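Long-range contacts in EST1E (Clostridium proteoclasticum, PDB 2WTM), which is a promiscuous feruloyl esterase of a rumen bacterium, which hydrolyses ferulic acid esters and probably works as a serine hydrolase of the alpha/beta-hydrolase fold: residues L112-M120 with I179-Y188; I124-S132 with V237-Q248. One frame throughout, in Å; residues are numbered along the deposited sequence.

Interaction 1. Residues L112-M120 with I179-Y188; sequences LSVMLAAAM and IRVEDFVDKY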
ATOM      1  N   LEU A 112      -1.811  12.357   8.084  1.00  8.12           N
ATOM      2  CA  LEU A 112      -0.834  11.622   7.291  1.00  9.21           C
ATOM      3  C   LEU A 112      -1.449  11.013   6.023  1.00  8.74           C
ATOM      4  O   LEU A 112      -0.981  11.197   4.895  1.00  8.03           O
ATOM      5  CB  LEU A 112      -0.171  10.547   8.097  1.00  9.96           C
ATOM      6  CG  LEU A 112       0.761   9.569   7.296  1.00  8.14           C
ATOM      7  CD1 LEU A 112       1.918  10.230   6.558  1.00 10.87           C
ATOM      8  CD2 LEU A 112       1.164   8.417   8.237  1.00 10.43           C
ATOM      9  N   SER A 113      -2.587  10.319   6.204  1.00 10.24           N
ATOM     10  CA  SER A 113      -3.227   9.617   5.109  1.00  9.57           C
ATOM     11  C   SER A 113      -3.597  10.548   3.942  1.00  9.01           C
ATOM     12  O   SER A 113      -3.420  10.216   2.739  1.00  9.54           O
ATOM     13  CB  SER A 113      -4.430   8.854   5.653  1.00  9.23           C
ATOM     14  OG  SER A 113      -4.036   7.783   6.498  1.00  7.48           O
ATOM     15  N   VAL A 114      -4.184  11.723   4.262  1.00  8.92           N
ATOM     16  CA  VAL A 114      -4.430  12.696   3.244  1.00  8.61           C
ATOM     17  C   VAL A 114      -3.203  13.363   2.591  1.00  7.70           C
ATOM     18  O   VAL A 114      -3.180  13.628   1.382  1.00  8.71           O
ATOM     19  CB  VAL A 114      -5.587  13.682   3.624  1.00  9.27           C
ATOM     20  CG1 VAL A 114      -6.936  12.955   3.877  1.00 12.12           C
ATOM     21  CG2 VAL A 114      -5.220  14.605   4.738  1.00 11.14           C
ATOM     22  N   MET A 115      -2.150  13.549   3.390  1.00  8.76           N
ATOM     23  CA  MET A 115      -0.896  13.933   2.752  1.00  8.07           C
ATOM     24  C   MET A 115      -0.494  12.955   1.627  1.00  8.51           C
ATOM     25  O   MET A 115      -0.069  13.349   0.566  1.00  9.20           O
ATOM     26  CB  MET A 115       0.220  14.075   3.776  1.00  8.44           C
ATOM     27  CG  MET A 115      -0.025  15.236   4.783  1.00 11.64           C
ATOM     28  SD  MET A 115       1.091  15.242   6.198  1.00 11.31           S
ATOM     29  CE  MET A 115       2.711  15.458   5.442  1.00  9.47           C
ATOM     30  N   LEU A 116      -0.579  11.675   1.930  1.00  8.13           N
ATOM     31  CA  LEU A 116      -0.200  10.659   0.991  1.00  8.77           C
ATOM     32  C   LEU A 116      -1.169  10.582  -0.175  1.00  8.19           C
ATOM     33  O   LEU A 116      -0.790  10.603  -1.329  1.00  8.85           O
ATOM     34  CB  LEU A 116      -0.100   9.283   1.688  1.00  8.86           C
ATOM     35  CG  LEU A 116       0.746   9.141   2.960  1.00  9.54           C
ATOM     36  CD1 LEU A 116       0.750   7.709   3.610  1.00  7.90           C
ATOM     37  CD2 LEU A 116       2.203   9.562   2.557  1.00  8.08           C
ATOM     38  N   ALA A 117      -2.480  10.514   0.118  1.00  8.53           N
ATOM     39  CA  ALA A 117      -3.497  10.346  -0.885  1.00  8.62           C
ATOM     40  C   ALA A 117      -3.561  11.624  -1.795  1.00  8.89           C
ATOM     41  O   ALA A 117      -3.784  11.517  -2.976  1.00  9.07           O
ATOM     42  CB  ALA A 117      -4.894  10.086  -0.249  1.00  9.61           C
ATOM     43  N   ALA A 118      -3.440  12.808  -1.230  1.00 10.26           N
ATOM     44  CA  ALA A 118      -3.415  14.059  -2.031  1.00  9.35           C
ATOM     45  C   ALA A 118      -2.326  14.049  -3.107  1.00 11.35           C
ATOM     46  O   ALA A 118      -2.502  14.412  -4.278  1.00 11.40           O
ATOM     47  CB  ALA A 118      -3.318  15.249  -1.195  1.00 12.21           C
ATOM     48  N   ALA A 119      -1.182  13.551  -2.712  1.00 10.01           N
ATOM     49  CA  ALA A 119      -0.115  13.452  -3.688  1.00 10.36           C
ATOM     50  C   ALA A 119      -0.471  12.469  -4.798  1.00 11.50           C
ATOM     51  O   ALA A 119      -0.199  12.723  -5.966  1.00 12.78           O
ATOM     52  CB  ALA A 119       1.173  13.149  -2.974  1.00 10.45           C
ATOM     53  N   MET A 120      -1.033  11.320  -4.453  1.00 11.07           N
ATOM     54  CA  MET A 120      -1.388  10.329  -5.429  1.00 11.52           C
ATOM     55  C   MET A 120      -2.498  10.811  -6.311  1.00 10.92           C
ATOM     56  O   MET A 120      -2.675  10.343  -7.435  1.00 11.43           O
ATOM     57  CB  MET A 120      -1.814   9.048  -4.702  1.00 10.94           C
ATOM     58  CG  MET A 120      -0.706   8.452  -3.842  1.00 11.69           C
ATOM     59  SD  MET A 120      -1.342   7.124  -2.720  1.00 16.82           S
ATOM     60  CE  MET A 120      -1.443   6.074  -3.952  1.00 15.55           C
ATOM     61  N   ILE A 179       6.879   3.414   3.706  1.00  9.00           N
ATOM     62  CA  ILE A 179       6.353   4.695   3.188  1.00  9.58           C
ATOM     63  C   ILE A 179       7.347   5.795   3.380  1.00  9.78           C
ATOM     64  O   ILE A 179       7.750   6.135   4.492  1.00 10.44           O
ATOM     65  CB  ILE A 179       5.024   5.049   3.848  1.00  9.15           C
ATOM     66  CG1 ILE A 179       3.970   4.044   3.458  1.00 10.64           C
ATOM     67  CG2 ILE A 179       4.473   6.430   3.403  1.00 10.22           C
ATOM     68  CD1 ILE A 179       2.719   4.078   4.212  1.00 10.80           C
ATOM     69  N   ARG A 180       7.734   6.424   2.255  1.00 11.53           N
ATOM     70  CA  ARG A 180       8.629   7.597   2.288  1.00  9.95           C
ATOM     71  C   ARG A 180       7.820   8.903   2.200  1.00  9.28           C
ATOM     72  O   ARG A 180       7.554   9.378   1.131  1.00  9.22           O
ATOM     73  CB  ARG A 180       9.592   7.503   1.123  1.00 12.88           C
ATOM     74  CG  ARG A 180      10.269   6.134   0.984  1.00 18.28           C
ATOM     75  CD  ARG A 180      10.888   5.587   2.218  1.00 30.15           C
ATOM     76  NE  ARG A 180      11.824   6.533   2.802  1.00 32.60           N
ATOM     77  CZ  ARG A 180      12.836   6.195   3.581  1.00 35.24           C
ATOM     78  NH1 ARG A 180      13.121   4.918   3.840  1.00 33.90           N
ATOM     79  NH2 ARG A 180      13.596   7.164   4.077  1.00 36.11           N
ATOM     80  N   VAL A 181       7.386   9.396   3.355  1.00 10.11           N
ATOM     81  CA  VAL A 181       6.488  10.571   3.400  1.00  9.92           C
ATOM     82  C   VAL A 181       6.994  11.736   2.589  1.00 10.79           C
ATOM     83  O   VAL A 181       6.255  12.413   1.900  1.00 10.98           O
ATOM     84  CB  VAL A 181       6.160  10.973   4.880  1.00 10.46           C
ATOM     85  CG1 VAL A 181       5.248  12.155   4.928  1.00 11.35           C
ATOM     86  CG2 VAL A 181       5.510   9.798   5.593  1.00 11.91           C
ATOM     87  N   GLU A 182       8.298  11.955   2.699  1.00 11.38           N
ATOM     88  CA  GLU A 182       8.910  13.098   2.034  1.00 13.37           C
ATOM     89  C   GLU A 182       8.696  13.123   0.534  1.00 12.62           C
ATOM     90  O   GLU A 182       8.594  14.223  -0.075  1.00 12.61           O
ATOM     91  CB  GLU A 182      10.404  13.105   2.368  1.00 13.38           C
ATOM     92  CG  GLU A 182      10.795  13.461   3.779  1.00 15.75           C
ATOM     93  CD  GLU A 182      10.584  12.343   4.839  1.00 17.72           C
ATOM     94  OE1 GLU A 182      10.346  11.132   4.467  1.00 14.78           O
ATOM     95  OE2 GLU A 182      10.686  12.689   6.055  1.00 21.70           O
ATOM     96  N   ASP A 183       8.595  11.948  -0.093  1.00 11.19           N
ATOM     97  CA  ASP A 183       8.315  11.833  -1.542  1.00 12.45           C
ATOM     98  C   ASP A 183       6.939  12.432  -1.856  1.00 12.60           C
ATOM     99  O   ASP A 183       6.734  13.133  -2.858  1.00 13.28           O
ATOM    100  CB  ASP A 183       8.341  10.397  -2.022  1.00 12.58           C
ATOM    101  CG  ASP A 183       9.702   9.818  -2.104  1.00 17.76           C
ATOM    102  OD1 ASP A 183      10.701  10.522  -1.811  1.00 20.73           O
ATOM    103  OD2 ASP A 183       9.747   8.617  -2.409  1.00 16.85           O
ATOM    104  N   PHE A 184       5.981  12.076  -1.010  1.00 11.27           N
ATOM    105  CA  PHE A 184       4.603  12.557  -1.191  1.00 10.58           C
ATOM    106  C   PHE A 184       4.469  14.075  -0.909  1.00 11.65           C
ATOM    107  O   PHE A 184       3.659  14.748  -1.533  1.00 13.03           O
ATOM    108  CB  PHE A 184       3.589  11.800  -0.266  1.00 11.01           C
ATOM    109  CG  PHE A 184       3.510  10.313  -0.487  1.00  8.61           C
ATOM    110  CD1 PHE A 184       2.448   9.779  -1.133  1.00  7.16           C
ATOM    111  CD2 PHE A 184       4.540   9.456  -0.120  1.00  9.49           C
ATOM    112  CE1 PHE A 184       2.303   8.410  -1.325  1.00  9.28           C
ATOM    113  CE2 PHE A 184       4.416   8.075  -0.269  1.00  8.81           C
ATOM    114  CZ  PHE A 184       3.298   7.559  -0.894  1.00  7.80           C
ATOM    115  N   VAL A 185       5.206  14.562   0.062  1.00 10.71           N
ATOM    116  CA  VAL A 185       5.241  16.010   0.328  1.00 11.22           C
ATOM    117  C   VAL A 185       5.771  16.736  -0.917  1.00 13.63           C
ATOM    118  O   VAL A 185       5.202  17.735  -1.380  1.00 13.04           O
ATOM    119  CB  VAL A 185       6.079  16.337   1.553  1.00 11.94           C
ATOM    120  CG1 VAL A 185       6.311  17.827   1.700  1.00 12.06           C
ATOM    121  CG2 VAL A 185       5.411  15.769   2.816  1.00 12.66           C
ATOM    122  N   ASP A 186       6.867  16.226  -1.452  1.00 13.69           N
ATOM    123  CA  ASP A 186       7.429  16.851  -2.635  1.00 15.73           C
ATOM    124  C   ASP A 186       6.505  16.878  -3.839  1.00 15.35           C
ATOM    125  O   ASP A 186       6.603  17.784  -4.707  1.00 18.24           O
ATOM    126  CB  ASP A 186       8.716  16.095  -3.028  1.00 16.04           C
ATOM    127  CG  ASP A 186       9.920  16.540  -2.250  1.00 22.89           C
ATOM    128  OD1 ASP A 186       9.895  17.567  -1.493  1.00 28.00           O
ATOM    129  OD2 ASP A 186      10.942  15.823  -2.407  1.00 27.69           O
ATOM    130  N   LYS A 187       5.644  15.885  -3.972  1.00 14.81           N
ATOM    131  CA  LYS A 187       4.784  15.795  -5.121  1.00 15.61           C
ATOM    132  C   LYS A 187       3.567  16.688  -5.072  1.00 17.41           C
ATOM    133  O   LYS A 187       3.055  17.042  -6.160  1.00 19.48           O
ATOM    134  CB  LYS A 187       4.387  14.366  -5.385  1.00 16.05           C
ATOM    135  CG  LYS A 187       5.539  13.515  -5.871  1.00 21.00           C
ATOM    136  CD  LYS A 187       6.180  14.051  -7.140  1.00 27.34           C
ATOM    137  CE  LYS A 187       5.221  14.083  -8.294  1.00 32.44           C
ATOM    138  NZ  LYS A 187       5.910  14.366  -9.605  1.00 32.65           N
ATOM    139  N   TYR A 188       3.135  17.108  -3.870  1.00 14.04           N
ATOM    140  CA  TYR A 188       1.894  17.879  -3.796  1.00 14.42           C
ATOM    141  C   TYR A 188       2.258  19.333  -3.598  1.00 14.25           C
ATOM    142  O   TYR A 188       2.606  19.752  -2.500  1.00 15.13           O
ATOM    143  CB  TYR A 188       0.993  17.369  -2.648  1.00 12.72           C
ATOM    144  CG  TYR A 188      -0.378  18.042  -2.700  1.00 12.28           C
ATOM    145  CD1 TYR A 188      -1.361  17.557  -3.562  1.00 11.75           C
ATOM    146  CD2 TYR A 188      -0.650  19.174  -1.917  1.00 13.39           C
ATOM    147  CE1 TYR A 188      -2.636  18.172  -3.623  1.00 11.48           C
ATOM    148  CE2 TYR A 188      -1.878  19.783  -2.005  1.00 10.11           C
ATOM    149  CZ  TYR A 188      -2.848  19.277  -2.851  1.00  9.98           C
ATOM    150  OH  TYR A 188      -4.087  19.883  -2.992  1.00 14.41           O
TER
HETATM  151  O   HOH W   1       1.493  15.545   0.244  1.00 12.48           O

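Interaction 2. Residues I124-S132 with V237-Q248; sequences IIKALIPLS and VTEAVKEFMLEQ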
ATOM      1  N   ILE A 124      -6.341  16.124  -8.907  1.00 16.45           N
ATOM      2  CA  ILE A 124      -7.782  16.110  -8.566  1.00 16.71           C
ATOM      3  C   ILE A 124      -7.995  16.950  -7.321  1.00 15.41           C
ATOM      4  O   ILE A 124      -9.026  17.563  -7.141  1.00 17.05           O
ATOM      5  CB  ILE A 124      -8.269  14.594  -8.192  1.00 18.17           C
ATOM      6  CG1 ILE A 124      -7.899  13.589  -9.259  1.00 23.86           C
ATOM      7  CG2 ILE A 124      -9.754  14.491  -7.894  1.00 21.53           C
ATOM      8  CD1 ILE A 124      -8.389  14.027 -10.663  1.00 24.65           C
ATOM      9  N   ILE A 125      -7.072  16.896  -6.393  1.00 13.06           N
ATOM     10  CA  ILE A 125      -7.274  17.507  -5.063  1.00 12.29           C
ATOM     11  C   ILE A 125      -6.745  18.915  -5.064  1.00 12.87           C
ATOM     12  O   ILE A 125      -5.534  19.136  -5.173  1.00 12.65           O
ATOM     13  CB  ILE A 125      -6.606  16.657  -3.935  1.00 12.36           C
ATOM     14  CG1 ILE A 125      -7.057  15.198  -4.014  1.00 10.60           C
ATOM     15  CG2 ILE A 125      -6.804  17.333  -2.593  1.00 10.41           C
ATOM     16  CD1 ILE A 125      -8.587  15.093  -3.886  1.00 11.34           C
ATOM     17  N   LYS A 126      -7.639  19.890  -4.870  1.00 13.13           N
ATOM     18  CA  LYS A 126      -7.296  21.264  -5.109  1.00 13.65           C
ATOM     19  C   LYS A 126      -6.487  21.946  -3.997  1.00 12.96           C
ATOM     20  O   LYS A 126      -5.697  22.860  -4.222  1.00 14.76           O
ATOM     21  CB  LYS A 126      -8.591  22.016  -5.389  1.00 14.91           C
ATOM     22  CG  LYS A 126      -8.385  23.530  -5.712  1.00 17.03           C
ATOM     23  CD  LYS A 126      -9.724  24.025  -6.306  1.00 19.33           C
ATOM     24  CE  LYS A 126      -9.734  25.562  -6.655  1.00 22.92           C
ATOM     25  NZ  LYS A 126      -9.427  26.287  -5.483  1.00 25.72           N
ATOM     26  N   ALA A 127      -6.736  21.541  -2.756  1.00 11.44           N
ATOM     27  CA  ALA A 127      -5.969  21.939  -1.597  1.00 11.05           C
ATOM     28  C   ALA A 127      -6.089  20.872  -0.496  1.00 12.52           C
ATOM     29  O   ALA A 127      -6.991  20.024  -0.596  1.00 10.94           O
ATOM     30  CB  ALA A 127      -6.427  23.318  -1.061  1.00 13.54           C
ATOM     31  N   LEU A 128      -5.261  20.986   0.530  1.00 12.66           N
ATOM     32  CA  LEU A 128      -5.023  19.890   1.486  1.00 11.58           C
ATOM     33  C   LEU A 128      -4.890  20.486   2.855  1.00 12.52           C
ATOM     34  O   LEU A 128      -4.155  21.465   3.068  1.00 12.46           O
ATOM     35  CB  LEU A 128      -3.715  19.189   1.090  1.00 11.57           C
ATOM     36  CG  LEU A 128      -3.232  18.181   2.090  1.00 11.62           C
ATOM     37  CD1 LEU A 128      -4.116  16.991   2.212  1.00 12.27           C
ATOM     38  CD2 LEU A 128      -1.872  17.767   1.643  1.00 11.80           C
ATOM     39  N   ILE A 129      -5.569  19.878   3.814  1.00 12.53           N
ATOM     40  CA  ILE A 129      -5.539  20.293   5.222  1.00 12.42           C
ATOM     41  C   ILE A 129      -5.183  19.174   6.200  1.00 12.05           C
ATOM     42  O   ILE A 129      -6.068  18.514   6.721  1.00 11.45           O
ATOM     43  CB  ILE A 129      -6.890  20.918   5.626  1.00 13.76           C
ATOM     44  CG1 ILE A 129      -7.263  21.986   4.602  1.00 13.46           C
ATOM     45  CG2 ILE A 129      -6.731  21.540   7.008  1.00 14.55           C
ATOM     46  CD1 ILE A 129      -8.625  22.566   4.833  1.00 15.97           C
ATOM     47  N   PRO A 130      -3.886  18.980   6.469  1.00 10.52           N
ATOM     48  CA  PRO A 130      -3.525  18.008   7.497  1.00 11.22           C
ATOM     49  C   PRO A 130      -3.602  18.643   8.877  1.00 11.87           C
ATOM     50  O   PRO A 130      -2.824  19.532   9.182  1.00 13.14           O
ATOM     51  CB  PRO A 130      -2.101  17.605   7.082  1.00 10.46           C
ATOM     52  CG  PRO A 130      -1.930  18.138   5.722  1.00 11.34           C
ATOM     53  CD  PRO A 130      -2.707  19.427   5.751  1.00 11.55           C
ATOM     54  N   LEU A 131      -4.447  18.091   9.725  1.00 11.87           N
ATOM     55  CA  LEU A 131      -4.670  18.569  11.091  1.00 11.69           C
ATOM     56  C   LEU A 131      -3.828  17.705  12.063  1.00 10.55           C
ATOM     57  O   LEU A 131      -4.056  16.502  12.103  1.00 11.61           O
ATOM     58  CB  LEU A 131      -6.149  18.511  11.412  1.00 12.45           C
ATOM     59  CG  LEU A 131      -7.060  19.328  10.542  1.00 14.45           C
ATOM     60  CD1 LEU A 131      -8.537  18.974  10.720  1.00 18.87           C
ATOM     61  CD2 LEU A 131      -6.818  20.820  10.648  1.00 15.10           C
ATOM     62  N   SER A 132      -2.769  18.303  12.693  1.00 10.81           N
ATOM     63  CA  SER A 132      -1.848  17.571  13.566  1.00 11.41           C
ATOM     64  C   SER A 132      -1.472  16.224  12.964  1.00 10.38           C
ATOM     65  O   SER A 132      -1.636  15.163  13.597  1.00 11.97           O
ATOM     66  CB  SER A 132      -2.522  17.408  14.947  1.00 12.45           C
ATOM     67  OG  SER A 132      -2.872  18.746  15.452  1.00 13.52           O
ATOM     68  N   VAL A 237      -8.682  26.435  15.544  1.00 16.23           N
ATOM     69  CA  VAL A 237      -8.538  25.493  14.412  1.00 15.84           C
ATOM     70  C   VAL A 237      -9.618  25.738  13.351  1.00 15.05           C
ATOM     71  O   VAL A 237      -9.302  25.871  12.159  1.00 16.08           O
ATOM     72  CB  VAL A 237      -8.574  24.037  14.896  1.00 15.09           C
ATOM     73  CG1 VAL A 237      -8.500  23.046  13.713  1.00 13.48           C
ATOM     74  CG2 VAL A 237      -7.461  23.772  15.888  1.00 14.92           C
ATOM     75  N   THR A 238     -10.885  25.801  13.742  1.00 16.27           N
ATOM     76  CA  THR A 238     -11.896  25.970  12.752  1.00 16.33           C
ATOM     77  C   THR A 238     -11.779  27.356  12.102  1.00 15.72           C
ATOM     78  O   THR A 238     -12.034  27.498  10.948  1.00 15.89           O
ATOM     79  CB  THR A 238     -13.301  25.813  13.332  1.00 17.56           C
ATOM     80  OG1 THR A 238     -13.468  26.752  14.394  1.00 18.78           O
ATOM     81  CG2 THR A 238     -13.511  24.435  13.923  1.00 18.22           C
ATOM     82  N   GLU A 239     -11.371  28.379  12.844  1.00 16.86           N
ATOM     83  CA  GLU A 239     -11.155  29.673  12.156  1.00 18.26           C
ATOM     84  C   GLU A 239     -10.031  29.622  11.120  1.00 17.41           C
ATOM     85  O   GLU A 239     -10.093  30.256  10.069  1.00 17.92           O
ATOM     86  CB  GLU A 239     -10.889  30.806  13.162  1.00 20.30           C
ATOM     87  CG  GLU A 239     -12.140  31.408  13.738  1.00 26.92           C
ATOM     88  CD  GLU A 239     -13.142  31.851  12.651  1.00 32.90           C
ATOM     89  OE1 GLU A 239     -12.855  32.757  11.800  1.00 33.72           O
ATOM     90  OE2 GLU A 239     -14.210  31.202  12.640  1.00 39.18           O
ATOM     91  N   ALA A 240      -9.019  28.803  11.389  1.00 15.63           N
ATOM     92  CA  ALA A 240      -7.909  28.756  10.432  1.00 16.10           C
ATOM     93  C   ALA A 240      -8.323  28.013   9.143  1.00 15.26           C
ATOM     94  O   ALA A 240      -8.004  28.392   8.034  1.00 15.26           O
ATOM     95  CB  ALA A 240      -6.735  28.093  11.066  1.00 16.16           C
ATOM     96  N   VAL A 241      -9.067  26.931   9.341  1.00 15.74           N
ATOM     97  CA  VAL A 241      -9.629  26.145   8.234  1.00 15.96           C
ATOM     98  C   VAL A 241     -10.569  27.020   7.403  1.00 14.68           C
ATOM     99  O   VAL A 241     -10.495  27.062   6.198  1.00 14.35           O
ATOM    100  CB  VAL A 241     -10.377  24.904   8.787  1.00 15.88           C
ATOM    101  CG1 VAL A 241     -11.254  24.235   7.735  1.00 16.50           C
ATOM    102  CG2 VAL A 241      -9.364  23.898   9.399  1.00 15.24           C
ATOM    103  N   LYS A 242     -11.408  27.774   8.088  1.00 15.84           N
ATOM    104  CA  LYS A 242     -12.343  28.669   7.431  1.00 17.03           C
ATOM    105  C   LYS A 242     -11.668  29.719   6.571  1.00 16.53           C
ATOM    106  O   LYS A 242     -12.003  29.863   5.415  1.00 17.32           O
ATOM    107  CB  LYS A 242     -13.232  29.314   8.482  1.00 16.99           C
ATOM    108  CG  LYS A 242     -14.283  30.239   7.889  1.00 18.41           C
ATOM    109  CD  LYS A 242     -14.918  31.151   8.987  1.00 18.66           C
ATOM    110  CE  LYS A 242     -16.255  31.707   8.509  1.00 22.20           C
ATOM    111  NZ  LYS A 242     -16.910  32.640   9.522  1.00 19.02           N
ATOM    112  N   GLU A 243     -10.671  30.416   7.117  1.00 18.33           N
ATOM    113  CA  GLU A 243     -10.007  31.496   6.358  1.00 19.94           C
ATOM    114  C   GLU A 243      -9.225  30.967   5.136  1.00 17.68           C
ATOM    115  O   GLU A 243      -9.297  31.434   4.022  1.00 17.31           O
ATOM    116  CB  GLU A 243      -9.042  32.256   7.265  1.00 21.03           C
ATOM    117  CG  GLU A 243      -9.807  33.215   8.248  1.00 26.18           C
ATOM    118  CD  GLU A 243      -8.922  33.957   9.285  1.00 28.09           C
ATOM    119  OE1 GLU A 243      -7.665  34.107   9.053  1.00 39.69           O
ATOM    120  OE2 GLU A 243      -9.520  34.382  10.337  1.00 35.20           O
ATOM    121  N   PHE A 244      -8.581  29.695   5.413  1.00 15.63           N
ATOM    122  CA  PHE A 244      -7.837  29.134   4.319  1.00 15.53           C
ATOM    123  C   PHE A 244      -8.719  28.687   3.183  1.00 15.47           C
ATOM    124  O   PHE A 244      -8.393  28.875   2.004  1.00 15.88           O
ATOM    125  CB  PHE A 244      -6.965  27.967   4.896  1.00 15.46           C
ATOM    126  CG  PHE A 244      -6.305  27.106   3.852  1.00 15.75           C
ATOM    127  CD1 PHE A 244      -5.136  27.489   3.267  1.00 18.81           C
ATOM    128  CD2 PHE A 244      -6.864  25.907   3.485  1.00 16.56           C
ATOM    129  CE1 PHE A 244      -4.509  26.655   2.328  1.00 16.52           C
ATOM    130  CE2 PHE A 244      -6.272  25.086   2.516  1.00 14.81           C
ATOM    131  CZ  PHE A 244      -5.069  25.481   1.974  1.00 16.17           C
ATOM    132  N   MET A 245      -9.830  28.058   3.557  1.00 15.05           N
ATOM    133  CA  MET A 245     -10.779  27.514   2.585  1.00 15.28           C
ATOM    134  C   MET A 245     -11.549  28.616   1.856  1.00 16.02           C
ATOM    135  O   MET A 245     -11.739  28.514   0.647  1.00 17.96           O
ATOM    136  CB  MET A 245     -11.683  26.445   3.229  1.00 15.75           C
ATOM    137  CG  MET A 245     -10.978  25.042   3.357  1.00 17.33           C
ATOM    138  SD  MET A 245     -10.432  24.371   1.774  1.00 15.84           S
ATOM    139  CE  MET A 245     -11.981  24.055   0.979  1.00 16.92           C
ATOM    140  N   LEU A 246     -11.879  29.677   2.563  1.00 16.65           N
ATOM    141  CA  LEU A 246     -12.477  30.853   1.863  1.00 18.89           C
ATOM    142  C   LEU A 246     -11.538  31.374   0.824  1.00 19.35           C
ATOM    143  O   LEU A 246     -12.006  31.714  -0.288  1.00 20.54           O
ATOM    144  CB  LEU A 246     -12.857  31.952   2.845  1.00 17.12           C
ATOM    145  CG  LEU A 246     -14.121  31.709   3.578  1.00 20.04           C
ATOM    146  CD1 LEU A 246     -14.279  32.726   4.675  1.00 19.79           C
ATOM    147  CD2 LEU A 246     -15.313  31.675   2.674  1.00 19.65           C
ATOM    148  N   GLU A 247     -10.230  31.446   1.118  1.00 18.34           N
ATOM    149  CA  GLU A 247      -9.243  31.832   0.113  0.60 19.74           C
ATOM    150  C   GLU A 247      -9.217  30.882  -1.085  1.00 19.96           C
ATOM    151  O   GLU A 247      -9.043  31.318  -2.211  1.00 20.68           O
ATOM    152  CB  GLU A 247      -7.842  31.965   0.709  0.60 19.90           C
ATOM    153  CG  GLU A 247      -6.687  32.213  -0.293  0.60 20.03           C
ATOM    154  CD  GLU A 247      -5.365  32.603   0.376  0.60 22.35           C
ATOM    155  OE1 GLU A 247      -5.359  32.943   1.572  0.60 27.55           O
ATOM    156  OE2 GLU A 247      -4.320  32.609  -0.325  0.60 27.97           O
ATOM    157  N   GLN A 248      -9.376  29.559  -0.865  1.00 17.74           N
ATOM    158  CA  GLN A 248      -9.319  28.656  -1.976  1.00 17.75           C
ATOM    159  C   GLN A 248     -10.536  28.684  -2.860  1.00 16.63           C
ATOM    160  O   GLN A 248     -10.434  28.476  -4.069  1.00 17.66           O
ATOM    161  CB  GLN A 248      -9.084  27.177  -1.522  1.00 16.95           C
ATOM    162  CG  GLN A 248      -7.913  26.908  -0.637  1.00 15.27           C
ATOM    163  CD  GLN A 248      -6.679  27.580  -1.106  1.00 16.92           C
ATOM    164  OE1 GLN A 248      -6.295  27.419  -2.235  1.00 21.15           O
ATOM    165  NE2 GLN A 248      -6.017  28.339  -0.204  1.00 22.01           N
TER
HETATM  166  O   HOH W   2      -6.933  26.103  -4.460  1.00 36.14           O

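Interaction 1. Residues L112-M120 with I179-Y188
Phe184 lays its ring against Leu116; these two residues bury most surface in the contact. Leu116 CD2 sits over one face of the ring, 3.5 Å from its centroid and 17° off the normal, a CH-pi contact, while the other branch, CD1, turns to Ile179 CG2. The ring reaches this place because Phe184 CG stands anti to its carbonyl carbon (chi1 -60°), which also brings Phe184 CD1 to 3.3 Å from Leu116 O. Met120 meets the edge of the same ring through CG and SD, a Met-aromatic contact. Ala119 points its methyl at the other helix, with CB 3.3 Å from Phe184 O; with so small a side chain, the axes of 112-120 and 181-187 approach to 8.3 Å and cross at 53°. No direct hydrogen bond joins the segments, but one water donates to both Met115 O (2.7 Å) and Phe184 O (2.9 Å). Elsewhere Met115 CE packs on Val185 CG2, and Ala118 CB lies over a face of the Tyr188 ring. Helix 79-93 and strand 125-131 pack on helix 109-120, helix 205-214 lies against Val181 and Val185, and Thr178 of the second subunit touches Phe184.

Interaction 2. Residues I124-S132 with V237-Q248
Lys126 NZ is gripped from several sides: it donates to Gln248 O at 2.8 Å, to a water at 2.7 Å, and is hydrogen-bonded to Tyr103 OH of the neighbouring strand 99-107. The ammonium approaches Gln248 O from above the carbonyl plane, 40° out of it. An extended chain, bent at its last torsion (chi4 -57°), carries NZ across to the helix. The same water donates to Gln248 OE1, tying the amide to the lysine. Gln248 NE2 lies over a face of the Phe244 ring and donates to the backbone Phe244 O at 3.3 Å; that oxygen also takes the helical bond from Gln248 N, on the opposite face of its plane. Further along the strand the contact is apolar. Ala127 CB meets Phe244 CZ at 4.0 Å, and Ile129 passes along the ring with CG1 while its CD1 reaches Met245 CG at 3.7 Å. Leu131 CD2 touches both Val237 CG1 and Val241 CG2. Ala127, Ile129 and Leu131 thus present one face of the strand to a helix running almost antiparallel to it (169°), 10.0 Å away between axes. Such a C-terminal helix packed on the central, mostly parallel sheet is a feature of the alpha/beta-hydrolase fold.

How the interactions relate
After the N-terminal strands and helices 43-54 and 79-93, the chain runs through strand 99-107 into helix 109-120 and, after a short turn, strand 125-131. Interaction 1 closes a loop of 58 residues when the chain returns at 179-188, having passed through strand 125-131 and the small hairpins and helices that follow. Interaction 2 closes a longer one, of 104 residues, when helix 234-249 comes back to that strand. The segments alternate, so the loops cross rather than nest. Their centres lie about 17 Å apart, yet they meet at Tyr188, whose OH is probably hydrogen-bonded to Ile125 O (2.7 Å). Strand 125-131 carries helix 109-120 on one face, through Leu128, and helix 234-249 on the other.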